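Local coordinates for protein endo-1,4-beta-xylanase (Pseudoalteromonas haloplanktis, PDB 1H12) that hydrolyses internal beta-1,4-linkages of xylan as a cold-adapted family 8 glycoside hydrolase, and may also act on cellulose and related beta-glucans, at residues G343-N348 and F365-S370; A282-M287 and G383-L388. All coordinates share one frame; numbering follows the deposited sequence. Where two conformers were deposited one is given.

Interaction 1 of 2, residues G343-N348 and F365-S370; sequences GQKAAN and FNEFWS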
loop_
_atom_site.group_PDB
_atom_site.type_symbol
_atom_site.label_atom_id
_atom_site.label_comp_id
_atom_site.label_asym_id
_atom_site.label_seq_id
_atom_site.Cartn_x
_atom_site.Cartn_y
_atom_site.Cartn_z
ATOM N N GLY A 343 5.859 10.789 2.379
ATOM C CA GLY A 343 5.392 9.425 2.148
ATOM C C GLY A 343 6.526 8.412 2.148
ATOM O O GLY A 343 6.369 7.293 2.619
ATOM N N GLN A 344 7.667 8.815 1.591
ATOM C CA GLN A 344 8.827 7.947 1.567
ATOM C C GLN A 344 9.352 7.753 2.970
ATOM O O GLN A 344 9.703 6.628 3.393
ATOM C CB GLN A 344 9.863 8.520 0.608
ATOM C CG GLN A 344 11.001 7.598 0.291
ATOM C CD GLN A 344 12.033 8.209 -0.590
ATOM O OE1 GLN A 344 11.915 9.388 -0.965
ATOM N NE2 GLN A 344 13.080 7.427 -0.918
ATOM N N LYS A 345 9.431 8.853 3.737
ATOM C CA LYS A 345 9.845 8.749 5.121
ATOM C C LYS A 345 8.872 7.890 5.941
ATOM O O LYS A 345 9.297 7.144 6.821
ATOM C CB LYS A 345 9.967 10.143 5.722
ATOM C CG LYS A 345 11.094 10.941 5.156
ATOM C CD LYS A 345 11.187 12.355 5.704
ATOM C CE LYS A 345 12.472 13.067 5.268
ATOM N NZ LYS A 345 12.445 14.515 5.652
ATOM N N ALA A 346 7.599 7.983 5.634
ATOM C CA ALA A 346 6.570 7.170 6.290
ATOM C C ALA A 346 6.755 5.666 5.979
ATOM O O ALA A 346 6.728 4.832 6.879
ATOM C CB ALA A 346 5.184 7.654 5.815
ATOM N N ALA A 347 6.962 5.337 4.719
ATOM C CA ALA A 347 7.207 3.966 4.311
ATOM C C ALA A 347 8.403 3.408 5.053
ATOM O O ALA A 347 8.392 2.284 5.535
ATOM C CB ALA A 347 7.402 3.891 2.820
ATOM N N ASN A 348 9.471 4.205 5.152
ATOM C CA ASN A 348 10.696 3.763 5.766
ATOM C C ASN A 348 10.541 3.584 7.277
ATOM O O ASN A 348 11.202 2.743 7.882
ATOM C CB ASN A 348 11.840 4.704 5.417
ATOM C CG ASN A 348 12.195 4.640 3.950
ATOM O OD1 ASN A 348 11.915 3.606 3.298
ATOM N ND2 ASN A 348 12.862 5.688 3.420
ATOM N N PHE A 365 12.861 6.771 12.417
ATOM C CA PHE A 365 11.614 7.001 13.075
ATOM C C PHE A 365 11.416 8.487 13.396
ATOM O O PHE A 365 10.339 9.063 13.183
ATOM C CB PHE A 365 11.452 6.187 14.356
ATOM C CG PHE A 365 10.066 6.322 14.896
ATOM C CD1 PHE A 365 9.047 5.547 14.374
ATOM C CD2 PHE A 365 9.731 7.278 15.841
ATOM C CE1 PHE A 365 7.749 5.733 14.792
ATOM C CE2 PHE A 365 8.407 7.428 16.253
ATOM C CZ PHE A 365 7.442 6.656 15.714
ATOM N N ASN A 366 12.472 9.117 13.930
ATOM C CA ASN A 366 12.353 10.531 14.274
ATOM C C ASN A 366 12.169 11.427 13.078
ATOM O O ASN A 366 11.450 12.429 13.142
ATOM C CB ASN A 366 13.485 10.943 15.222
ATOM C CG ASN A 366 13.194 10.377 16.626
ATOM O OD1 ASN A 366 12.199 10.715 17.163
ATOM N ND2 ASN A 366 13.953 9.458 17.098
ATOM N N GLU A 367 12.755 11.076 11.938
ATOM C CA GLU A 367 12.544 11.842 10.719
ATOM C C GLU A 367 11.083 11.787 10.296
ATOM O O GLU A 367 10.597 12.740 9.670
ATOM C CB GLU A 367 13.434 11.381 9.590
ATOM C CG GLU A 367 14.862 11.785 9.867
ATOM C CD GLU A 367 15.819 11.432 8.786
ATOM O OE1 GLU A 367 15.301 11.161 7.657
ATOM O OE2 GLU A 367 17.094 11.494 9.064
ATOM N N PHE A 368 10.406 10.687 10.555
ATOM C CA PHE A 368 8.963 10.582 10.274
ATOM C C PHE A 368 8.115 11.306 11.327
ATOM O O PHE A 368 7.221 12.053 10.996
ATOM C CB PHE A 368 8.563 9.112 10.196
ATOM C CG PHE A 368 7.087 8.864 10.229
ATOM C CD1 PHE A 368 6.256 9.189 9.167
ATOM C CD2 PHE A 368 6.497 8.328 11.329
ATOM C CE1 PHE A 368 4.918 9.011 9.168
ATOM C CE2 PHE A 368 5.119 8.147 11.364
ATOM C CZ PHE A 368 4.339 8.474 10.287
ATOM N N TRP A 369 8.407 11.073 12.587
ATOM C CA TRP A 369 7.577 11.564 13.660
ATOM C C TRP A 369 7.654 13.089 13.803
ATOM O O TRP A 369 6.691 13.710 14.294
ATOM C CB TRP A 369 7.967 10.898 14.983
ATOM C CG TRP A 369 6.938 10.998 16.085
ATOM C CD1 TRP A 369 6.973 11.799 17.163
ATOM C CD2 TRP A 369 5.713 10.292 16.145
ATOM N NE1 TRP A 369 5.844 11.608 17.916
ATOM C CE2 TRP A 369 5.049 10.704 17.302
ATOM C CE3 TRP A 369 5.087 9.356 15.302
ATOM C CZ2 TRP A 369 3.873 10.167 17.706
ATOM C CZ3 TRP A 369 3.911 8.824 15.686
ATOM C CH2 TRP A 369 3.267 9.255 16.873
ATOM N N SER A 370 8.734 13.690 13.342
ATOM C CA SER A 370 8.864 15.129 13.409
ATOM C C SER A 370 8.164 15.847 12.297
ATOM O O SER A 370 8.018 17.063 12.341
ATOM C CB SER A 370 10.337 15.501 13.404
ATOM O OG SER A 370 10.899 15.253 12.132
HETATM O O HOH W 1 12.196 14.662 8.425
#
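The helical segments 343-348 and 365-369 pass at 8.6 Å between their axes and run roughly antiparallel, with 135° between their directions, Lys-345 facing Phe-368. Two kinds of contact fill the gap, an apolar one on the buried side and a polar one toward solvent.

On the buried side, Phe-368 leans its ring against Ala-346. CE1 of the ring lies 3.6 Å from CB of Ala-346, and CD1 lies 3.5 Å from CA of the same residue. The ring meets the alanine obliquely. Its position follows from chi1 of 167°, which sets CG anti to the backbone N and beside the carbonyl carbon. CB of Phe-368 also sits 4.0 Å from the carbonyl O of Lys-345. Ala-389 of helix 379-392 touches both Ala-346 and Phe-368, so a third helix closes this apolar patch.

On the other side, Lys-345 extends past the backbone of Glu-367, its chain straight beyond CG. Its CD comes within 4.0 Å of the backbone O of Glu-367. The ammonium group does not bond to that oxygen directly. A water accepts from NZ of Lys-345 at 2.8 Å and donates to O of Glu-367 at 2.8 Å. The side chains of Lys-345 and Glu-367 cross at about a right angle. NZ of Lys-345 stays 4.8 Å from OE1 of Glu-367, so they form no salt bridge. The carboxylate pairs instead through OE2 with Lys-317 of helix 300-318.

The chemistry is therefore divided. Close van der Waals packing holds the buried side, while one bridging water links the lysine to a backbone carbonyl. The nearby glutamate probably adds a modest electrostatic attraction for the ammonium group.

Interaction 2 of 2, residues A282-M287 and G383-L388; sequences AWRVIM and GSLYML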
loop_
_atom_site.group_PDB
_atom_site.type_symbol
_atom_site.label_atom_id
_atom_site.label_comp_id
_atom_site.label_asym_id
_atom_site.label_seq_id
_atom_site.Cartn_x
_atom_site.Cartn_y
_atom_site.Cartn_z
ATOM N N ALA A 282 8.167 1.531 -5.605
ATOM C CA ALA A 282 9.184 0.808 -4.864
ATOM C C ALA A 282 9.318 1.261 -3.447
ATOM O O ALA A 282 9.716 0.473 -2.580
ATOM C CB ALA A 282 10.501 0.843 -5.599
ATOM N N TRP A 283 9.006 2.517 -3.142
ATOM C CA TRP A 283 9.023 3.008 -1.777
ATOM C C TRP A 283 8.294 2.058 -0.831
ATOM O O TRP A 283 8.672 1.927 0.332
ATOM C CB TRP A 283 8.332 4.349 -1.594
ATOM C CG TRP A 283 8.925 5.562 -2.253
ATOM C CD1 TRP A 283 10.077 5.682 -2.989
ATOM C CD2 TRP A 283 8.332 6.859 -2.232
ATOM N NE1 TRP A 283 10.214 6.973 -3.404
ATOM C CE2 TRP A 283 9.143 7.705 -2.963
ATOM C CE3 TRP A 283 7.173 7.381 -1.643
ATOM C CZ2 TRP A 283 8.811 9.033 -3.132
ATOM C CZ3 TRP A 283 6.857 8.671 -1.795
ATOM C CH2 TRP A 283 7.653 9.490 -2.552
ATOM N N ARG A 284 7.182 1.500 -1.315
ATOM C CA ARG A 284 6.311 0.733 -0.443
ATOM C C ARG A 284 6.830 -0.658 -0.132
ATOM O O ARG A 284 6.290 -1.300 0.762
ATOM C CB ARG A 284 4.893 0.615 -1.085
ATOM C CG ARG A 284 4.229 1.953 -1.314
ATOM C CD ARG A 284 2.755 1.834 -1.630
ATOM N NE ARG A 284 2.380 1.096 -2.836
ATOM C CZ ARG A 284 2.310 1.614 -4.047
ATOM N NH1 ARG A 284 2.777 2.806 -4.298
ATOM N NH2 ARG A 284 1.743 0.948 -4.996
ATOM N N VAL A 285 7.823 -1.129 -0.856
ATOM C CA VAL A 285 8.278 -2.497 -0.657
ATOM C C VAL A 285 8.760 -2.730 0.765
ATOM O O VAL A 285 8.290 -3.667 1.422
ATOM C CB VAL A 285 9.324 -2.911 -1.682
ATOM C CG1 VAL A 285 9.807 -4.317 -1.412
ATOM C CG2 VAL A 285 8.798 -2.806 -3.107
ATOM N N ILE A 286 9.695 -1.927 1.274
ATOM C CA ILE A 286 10.157 -2.205 2.626
ATOM C C ILE A 286 9.093 -1.885 3.696
ATOM O O ILE A 286 9.112 -2.474 4.769
ATOM C CB ILE A 286 11.529 -1.644 2.959
ATOM C CG1 ILE A 286 11.579 -0.098 2.980
ATOM C CG2 ILE A 286 12.582 -2.271 2.039
ATOM C CD1 ILE A 286 12.909 0.450 3.506
ATOM N N MET A 287 8.143 -1.007 3.372
ATOM C CA MET A 287 6.966 -0.844 4.216
ATOM C C MET A 287 6.207 -2.185 4.327
ATOM O O MET A 287 5.834 -2.592 5.432
ATOM C CB MET A 287 6.062 0.237 3.635
ATOM C CG MET A 287 4.846 0.553 4.393
ATOM S SD MET A 287 3.838 1.753 3.551
ATOM C CE MET A 287 3.240 1.147 2.200
ATOM N N GLY A 383 0.543 12.031 1.657
ATOM C CA GLY A 383 -0.442 12.003 2.698
ATOM C C GLY A 383 -1.104 10.638 2.854
ATOM O O GLY A 383 -1.417 10.230 3.973
ATOM N N SER A 384 -1.311 9.918 1.750
ATOM C CA SER A 384 -1.897 8.599 1.857
ATOM C C SER A 384 -0.955 7.652 2.614
ATOM O O SER A 384 -1.382 6.874 3.468
ATOM C CB SER A 384 -2.178 8.044 0.483
ATOM O OG SER A 384 -3.227 8.704 -0.193
ATOM N N LEU A 385 0.333 7.691 2.271
ATOM C CA LEU A 385 1.299 6.865 2.977
ATOM C C LEU A 385 1.492 7.310 4.396
ATOM O O LEU A 385 1.696 6.471 5.288
ATOM C CB LEU A 385 2.640 6.846 2.253
ATOM C CG LEU A 385 2.654 6.076 0.941
ATOM C CD1 LEU A 385 4.056 6.153 0.294
ATOM C CD2 LEU A 385 2.242 4.665 1.100
ATOM N N TYR A 386 1.469 8.615 4.649
ATOM C CA TYR A 386 1.596 9.142 5.998
ATOM C C TYR A 386 0.484 8.572 6.901
ATOM O O TYR A 386 0.737 8.139 8.025
ATOM C CB TYR A 386 1.540 10.676 5.919
ATOM C CG TYR A 386 1.761 11.364 7.264
ATOM C CD1 TYR A 386 0.718 11.680 8.090
ATOM C CD2 TYR A 386 3.034 11.688 7.710
ATOM C CE1 TYR A 386 0.879 12.299 9.311
ATOM C CE2 TYR A 386 3.218 12.302 8.937
ATOM C CZ TYR A 386 2.142 12.597 9.738
ATOM O OH TYR A 386 2.300 13.221 10.945
ATOM N N MET A 387 -0.740 8.551 6.391
ATOM C CA MET A 387 -1.875 7.984 7.139
ATOM C C MET A 387 -1.657 6.519 7.437
ATOM O O MET A 387 -1.799 6.083 8.581
ATOM C CB MET A 387 -3.166 8.207 6.317
ATOM C CG MET A 387 -4.416 7.657 6.958
ATOM S SD MET A 387 -5.088 8.591 8.337
ATOM C CE MET A 387 -4.448 7.725 9.798
ATOM N N LEU A 388 -1.300 5.727 6.425
ATOM C CA LEU A 388 -1.066 4.308 6.667
ATOM C C LEU A 388 0.050 4.089 7.684
ATOM O O LEU A 388 -0.090 3.255 8.581
ATOM C CB LEU A 388 -0.737 3.591 5.352
ATOM C CG LEU A 388 -1.867 3.487 4.356
ATOM C CD1 LEU A 388 -1.320 2.901 3.058
ATOM C CD2 LEU A 388 -2.986 2.637 4.861
#
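Trp-283 meets Leu-385 across the contact with the edge of its six-membered ring. CE3 of Trp-283 lies 3.9 Å from CD1 of Leu-385, and the methyl group sits in the plane of the indole. NE1 is bonded to the backbone O of Gln-327, which helps fix the ring. Tyr-381 meets the same indole with its plane turned by about 20°.

Arg-284 comes next and offers its aliphatic part. Its CD is 4.0 Å from CD2 of Leu-385. The chain bends at chi3 (-62°), and its guanidinium group bonds to Tyr-381 through NH1 and forms salt bridges to Asp-144 and Glu-78 through NH2. These partners hold the group in its buried setting.

Met-287 is modelled in two conformers. In the one given, CE lies 3.8 Å from CD2 of Leu-385, so this part is less certain. Leu-385 thus uses one methyl against the tryptophan and the other against the arginine and, less surely, the methionine.

The two helical segments run almost parallel, 4° apart in direction, but their axes are 12.7 Å apart. Long side chains bridge that distance. The arrangement is consistent with the (alpha/alpha)6 barrel of family 8 enzymes, in which inner helices run parallel to one another. The side chain of Trp-283 is about 5 Å from the bound xylopyranose, so this buried contact borders the sugar-binding site.

From the N terminus, the chain first enters segment 282-287, on helix 283-296. It then runs through helix 300-318 and the strands 329-330 and 333-334 to segment 343-348 on helix 342-351. Interaction 1 closes a short loop to 365-370, with 16 residues between. Interaction 2 closes the longer loop at 383-388, with 95 residues between, so interaction 1 is nested inside it. Helices 358-369 and 379-392 follow each other in the chain. The contacts also touch: Gly-343 O is 3.5 Å from Leu-385 CD1. Helix 342-351, besides its partner 358-369, touches both helices of interaction 2, 283-296 and 379-392, tying four helices together.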